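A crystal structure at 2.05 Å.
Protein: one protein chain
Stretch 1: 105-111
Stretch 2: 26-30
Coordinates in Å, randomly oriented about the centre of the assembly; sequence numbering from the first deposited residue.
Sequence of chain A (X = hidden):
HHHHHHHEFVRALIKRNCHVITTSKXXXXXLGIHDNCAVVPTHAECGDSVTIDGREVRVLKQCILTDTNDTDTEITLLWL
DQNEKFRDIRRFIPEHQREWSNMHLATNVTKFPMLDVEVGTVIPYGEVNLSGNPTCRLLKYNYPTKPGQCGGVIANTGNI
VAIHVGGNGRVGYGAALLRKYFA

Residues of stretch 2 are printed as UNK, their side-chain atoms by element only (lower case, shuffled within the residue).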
# COMPACT_ATOMS: atom_id res chain seq x y z
N LEU A 105 -5.10 9.54 -3.23
CA LEU A 105 -4.22 8.46 -3.67
C LEU A 105 -2.92 9.10 -4.15
O LEU A 105 -2.95 10.03 -4.96
CB LEU A 105 -4.86 7.63 -4.79
CG LEU A 105 -3.97 6.58 -5.49
CD1 LEU A 105 -3.35 5.68 -4.49
CD2 LEU A 105 -4.78 5.75 -6.49
N ALA A 106 -1.79 8.62 -3.62
CA ALA A 106 -0.49 9.18 -3.99
C ALA A 106 0.46 8.04 -4.29
O ALA A 106 0.51 7.05 -3.55
CB ALA A 106 0.08 10.08 -2.89
N THR A 107 1.20 8.17 -5.38
CA THR A 107 2.21 7.19 -5.72
C THR A 107 3.31 7.90 -6.49
O THR A 107 3.20 9.08 -6.83
CB THR A 107 1.60 6.04 -6.54
OG1 THR A 107 2.53 4.95 -6.60
CG2 THR A 107 1.24 6.52 -7.94
N ASN A 108 4.39 7.16 -6.76
CA ASN A 108 5.47 7.70 -7.58
C ASN A 108 6.06 6.57 -8.39
O ASN A 108 6.81 5.75 -7.87
CB ASN A 108 6.57 8.36 -6.76
CG ASN A 108 7.58 9.03 -7.65
OD1 ASN A 108 7.21 9.63 -8.66
ND2 ASN A 108 8.86 8.88 -7.33
N VAL A 109 5.78 6.59 -9.69
CA VAL A 109 6.02 5.45 -10.54
C VAL A 109 6.16 6.01 -11.95
O VAL A 109 5.81 7.17 -12.20
CB VAL A 109 4.84 4.46 -10.32
CG1 VAL A 109 3.91 4.29 -11.49
CG2 VAL A 109 5.31 3.17 -9.65
N THR A 110 6.77 5.24 -12.86
CA THR A 110 7.12 5.81 -14.16
C THR A 110 5.89 6.35 -14.89
O THR A 110 5.94 7.42 -15.50
CB THR A 110 7.84 4.78 -15.04
OG1 THR A 110 8.99 4.26 -14.35
CG2 THR A 110 8.30 5.44 -16.35
N LYS A 111 4.79 5.60 -14.84
CA LYS A 111 3.55 6.02 -15.50
C LYS A 111 2.86 7.15 -14.75
O LYS A 111 2.12 7.93 -15.37
CB LYS A 111 2.57 4.85 -15.60
CG LYS A 111 2.90 3.82 -16.67
CD LYS A 111 2.45 2.43 -16.23
CE LYS A 111 2.29 1.49 -17.42
NZ LYS A 111 2.23 0.08 -16.97
N UNK A 26 5.67 -5.80 -12.84
CA UNK A 26 5.76 -4.38 -13.14
C UNK A 26 6.23 -3.56 -11.96
O UNK A 26 6.82 -4.05 -11.00
N UNK A 27 5.96 -2.25 -12.05
CA UNK A 27 6.37 -1.27 -11.06
C UNK A 27 5.26 -1.03 -10.06
O UNK A 27 4.10 -0.83 -10.43
c UNK A 27 8.52 1.49 -12.79
c UNK A 27 6.76 0.05 -11.72
o UNK A 27 9.73 1.72 -12.99
c UNK A 27 8.13 0.09 -12.35
o UNK A 27 7.62 2.36 -12.92
N UNK A 28 5.61 -1.04 -8.78
CA UNK A 28 4.68 -0.79 -7.69
C UNK A 28 5.27 0.28 -6.79
O UNK A 28 6.49 0.51 -6.78
c UNK A 28 3.83 -3.19 -7.63
c UNK A 28 2.72 -5.29 -9.09
c UNK A 28 2.47 -3.46 -7.57
c UNK A 28 4.64 -3.98 -8.43
c UNK A 28 1.92 -4.50 -8.29
c UNK A 28 4.41 -2.05 -6.85
c UNK A 28 4.10 -5.03 -9.17
N UNK A 29 4.40 0.92 -6.01
CA UNK A 29 4.84 1.78 -4.92
C UNK A 29 5.03 0.93 -3.67
O UNK A 29 4.17 0.11 -3.34
c UNK A 29 4.32 3.81 -3.52
o UNK A 29 5.38 4.41 -3.62
c UNK A 29 3.84 2.90 -4.63
n UNK A 29 3.53 3.91 -2.46
N UNK A 30 6.16 1.13 -3.00
CA UNK A 30 6.47 0.49 -1.74
C UNK A 30 6.43 1.53 -0.63
O UNK A 30 7.06 2.59 -0.75
c UNK A 30 8.20 -0.98 -0.50
c UNK A 30 7.84 -0.19 -1.79
s UNK A 30 9.97 -1.41 -0.41
c UNK A 30 10.63 0.11 0.30
O HOH W 1 5.08 2.71 -13.98
O HOH W 2 7.43 5.22 -5.23

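Position 26 carries no side-chain atoms at all; only N, CA, C and O are present. Its backbone angles, phi 105° and psi -161°, would jam a CB against the carbonyl oxygen of the preceding residue, so the conformation by itself calls for the residue that lacks one. Nothing on stretch 1 lies near enough to touch it. This is Gly-26, at the start of the strand segment.

Position 27 has five side-chain atoms, three carbons in an unbranched run with two oxygens on the last, which is a carboxylate at the end of a two-methylene arm. Its CB points toward stretch 1 and packs against the methyl CG2 of Val-109 at 4.0 Å. Beyond it, one carboxylate oxygen reaches Thr-110, 2.7 Å from OG1 and 3.0 Å from the backbone N. A carboxylate on three carbons identifies Glu-27. Chi1 is near -79° (m), and with chi2 near -171° (t) the arm runs extended from CA to CD; OE1 accepts both hydrogen bonds from Thr-110; the backbone one is well directed, with an N-H...O angle of 159°. OE1 also accepts from water 1, 2.8 Å away, and the oxygen of that water in turn accepts from Lys-111 N at 3.0 Å.

At position 28 a single carbon leads to a ring of six carbons, with no heteroatom in the side chain. The CB points away from stretch 1 and, as the side-chain atom nearest to it, lies 6.0 Å from Val-109 CG2; contact is left to the backbone, whose C lies 4.1 Å from Val-109 CG2. An all-carbon six-membered ring with no hydroxyl is Phe-28, buried on the side of the strand turned from this contact.

Position 29 holds four side-chain atoms: two carbons, the second bearing one oxygen and one nitrogen, hence a short amide. CB points toward stretch 1 and lies 3.1 Å from Thr-107 OG1, a close approach of a hydroxyl to a carbon. The short amide is Asn-29. Its OD1 accepts from water 2 at 2.7 Å, and the same water donates to Asn-108 O at 2.8 Å, bridging the two stretches. Its ND2 is hydrogen-bonded elsewhere in the structure.

Position 30 has two carbons, a sulfur and a terminal carbon in an unbranched chain, the thioether of Met-30. It is buried but out of reach of stretch 1, the nearest approach of its side chain being CB to Asn-108 O, 8.6 Å.

The two segments run in roughly opposite directions, 156° apart, with Thr-107 beside Asn-29 and Val-109 beside Glu-27, yet no backbone-to-backbone hydrogen bond joins them. Alternation along the strand instead sends the side chains of Glu-27 and Asn-29 across, while Phe-28 faces away. Val-109 fills the space between with its CG2, and polar links lie to either side of it: the direct bonds from Thr-110 to Glu-27, and the water bridge between Asn-108 and Asn-29. The contact is small, burying 257 Å² in total.

Stretch 2 (26-30) GEFNM
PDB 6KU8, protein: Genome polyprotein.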